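Local coordinates for delta-endotoxin CYTB (Bacillus thuringiensis serovar kyushuensis, PDB 1CBY), which kills mosquito and other dipteran larvae by forming pores in the membranes of their midgut epithelial cells, at the interface of chains A and B. Sequence-based numbering; all coordinates share one arbitrary frame. Chains: chain A/B, Delta-endotoxin CYTB.

The interface of chains A and B. Residues chain A 33-36, 234, 237; chain B 48-51, 54.
The pyrrolidine ring of B:Pro51 forms the apolar centre of this patch, packed against A:Val35 and A:Phe237. It loses 64 Å² of surface to chain A, more than any other residue here. A:Val35 comes obliquely from above one face, towards the CG-CD side, with its CG2 methyl 3.5 Å from B:Pro51 CG. Its chi1 of 69° leaves CG2 anti to the backbone N and pointing at the proline. A:Phe237 comes alongside the ring near its plane, at CB and CG, with its own CB 3.6 Å from B:Pro51 CG. The phenyl ring continues past the proline towards B:Ile54, whose CD1 is 4.2 Å from A:Phe237 CE1. A:Leu33 reaches the same methyl with CD1, at 4.3 Å from B:Ile54 CD1. Further out, the side chains of A:Pro36 and B:Gln50 cross at about a right angle, with A:Pro36 CG 4.0 Å from B:Gln50 CG. A:Thr34 CB and CG2 approach the CD2-CE2 side of the B:Tyr48 ring obliquely, from above its plane, with A:Thr34 CG2 3.9 Å from B:Tyr48 CD2. At the polar rim, the amide N of B:Val49 gives a weak hydrogen bond to the carbonyl O of A:Thr34, at 3.5 Å. A:Thr34 and B:Tyr48 form a parallel beta bridge. The site thus pairs the end of N-terminal strand 28-36 of A with the end of strand 44-48 of B. B:Pro51 opens the 3-10 turn 51-53 leading into helix 54-63, while A:Phe237 ends helix 233-237. A two-fold twin completes this part of the inactive protoxin dimer.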
loop_
_atom_site.group_PDB
_atom_site.type_symbol
_atom_site.label_atom_id
_atom_site.label_comp_id
_atom_site.label_asym_id
_atom_site.label_seq_id
_atom_site.Cartn_x
_atom_site.Cartn_y
_atom_site.Cartn_z
ATOM N N LEU A 33 0.762 -5.864 -1.043
ATOM C CA LEU A 33 1.024 -7.058 -1.830
ATOM C C LEU A 33 1.150 -6.801 -3.323
ATOM O O LEU A 33 0.233 -6.264 -3.954
ATOM C CB LEU A 33 -0.104 -8.070 -1.627
ATOM C CG LEU A 33 0.211 -9.466 -1.093
ATOM C CD1 LEU A 33 -1.007 -10.344 -1.338
ATOM C CD2 LEU A 33 1.432 -10.061 -1.773
ATOM N N THR A 34 2.286 -7.197 -3.881
ATOM C CA THR A 34 2.518 -7.086 -5.310
ATOM C C THR A 34 2.867 -8.517 -5.689
ATOM O O THR A 34 3.938 -9.024 -5.352
ATOM C CB THR A 34 3.658 -6.127 -5.646
ATOM O OG1 THR A 34 3.421 -4.870 -5.001
ATOM C CG2 THR A 34 3.715 -5.896 -7.150
ATOM N N VAL A 35 1.905 -9.190 -6.303
ATOM C CA VAL A 35 2.054 -10.580 -6.694
ATOM C C VAL A 35 1.678 -10.724 -8.176
ATOM O O VAL A 35 0.765 -10.045 -8.648
ATOM C CB VAL A 35 1.127 -11.459 -5.808
ATOM C CG1 VAL A 35 -0.335 -11.203 -6.129
ATOM C CG2 VAL A 35 1.446 -12.898 -5.973
ATOM N N PRO A 36 2.433 -11.538 -8.945
ATOM C CA PRO A 36 2.137 -11.734 -10.372
ATOM C C PRO A 36 0.724 -12.269 -10.607
ATOM O O PRO A 36 0.321 -13.259 -10.003
ATOM C CB PRO A 36 3.228 -12.713 -10.825
ATOM C CG PRO A 36 3.711 -13.347 -9.552
ATOM C CD PRO A 36 3.688 -12.216 -8.581
ATOM N N VAL A 234 -2.948 -20.534 -3.341
ATOM C CA VAL A 234 -2.529 -20.460 -4.740
ATOM C C VAL A 234 -3.744 -20.557 -5.658
ATOM O O VAL A 234 -3.851 -19.817 -6.637
ATOM C CB VAL A 234 -1.514 -21.567 -5.111
ATOM C CG1 VAL A 234 -1.101 -21.427 -6.565
ATOM C CG2 VAL A 234 -0.290 -21.492 -4.202
ATOM N N PHE A 237 -5.315 -17.174 -6.196
ATOM C CA PHE A 237 -4.665 -16.284 -7.149
ATOM C C PHE A 237 -4.591 -16.795 -8.588
ATOM O O PHE A 237 -4.095 -16.096 -9.469
ATOM C CB PHE A 237 -3.291 -15.864 -6.629
ATOM C CG PHE A 237 -3.359 -14.980 -5.413
ATOM C CD1 PHE A 237 -3.407 -15.528 -4.136
ATOM C CD2 PHE A 237 -3.417 -13.596 -5.547
ATOM C CE1 PHE A 237 -3.516 -14.712 -3.010
ATOM C CE2 PHE A 237 -3.526 -12.773 -4.425
ATOM C CZ PHE A 237 -3.576 -13.333 -3.157
ATOM N N TYR B 48 6.665 -8.631 -2.102
ATOM C CA TYR B 48 6.822 -8.761 -3.550
ATOM C C TYR B 48 7.226 -10.223 -3.713
ATOM O O TYR B 48 8.415 -10.551 -3.757
ATOM C CB TYR B 48 7.924 -7.833 -4.079
ATOM C CG TYR B 48 8.048 -7.832 -5.591
ATOM C CD1 TYR B 48 8.738 -8.845 -6.257
ATOM C CD2 TYR B 48 7.467 -6.825 -6.356
ATOM C CE1 TYR B 48 8.847 -8.857 -7.644
ATOM C CE2 TYR B 48 7.569 -6.829 -7.748
ATOM C CZ TYR B 48 8.261 -7.848 -8.384
ATOM O OH TYR B 48 8.371 -7.860 -9.758
ATOM N N VAL B 49 6.234 -11.105 -3.737
ATOM C CA VAL B 49 6.480 -12.541 -3.832
ATOM C C VAL B 49 5.380 -13.228 -4.640
ATOM O O VAL B 49 4.428 -12.586 -5.084
ATOM C CB VAL B 49 6.499 -13.192 -2.412
ATOM C CG1 VAL B 49 7.566 -12.548 -1.524
ATOM C CG2 VAL B 49 5.124 -13.069 -1.755
ATOM N N GLN B 50 5.514 -14.539 -4.817
ATOM C CA GLN B 50 4.520 -15.331 -5.533
ATOM C C GLN B 50 3.565 -15.942 -4.502
ATOM O O GLN B 50 3.955 -16.210 -3.365
ATOM C CB GLN B 50 5.210 -16.416 -6.359
ATOM C CG GLN B 50 6.004 -15.854 -7.530
ATOM C CD GLN B 50 6.790 -16.913 -8.269
ATOM O OE1 GLN B 50 7.993 -16.772 -8.479
ATOM N NE2 GLN B 50 6.119 -17.983 -8.668
ATOM N N PRO B 51 2.305 -16.201 -4.895
ATOM C CA PRO B 51 1.304 -16.776 -3.992
ATOM C C PRO B 51 1.782 -17.942 -3.132
ATOM O O PRO B 51 1.620 -17.922 -1.914
ATOM C CB PRO B 51 0.196 -17.203 -4.950
ATOM C CG PRO B 51 0.279 -16.165 -6.031
ATOM C CD PRO B 51 1.769 -16.097 -6.264
ATOM N N ILE B 54 3.798 -16.858 -0.059
ATOM C CA ILE B 54 3.236 -15.865 0.847
ATOM C C ILE B 54 3.313 -16.379 2.282
ATOM O O ILE B 54 3.680 -15.637 3.194
ATOM C CB ILE B 54 1.772 -15.513 0.460
ATOM C CG1 ILE B 54 1.768 -14.656 -0.815
ATOM C CG2 ILE B 54 1.057 -14.807 1.612
ATOM C CD1 ILE B 54 0.395 -14.383 -1.392
#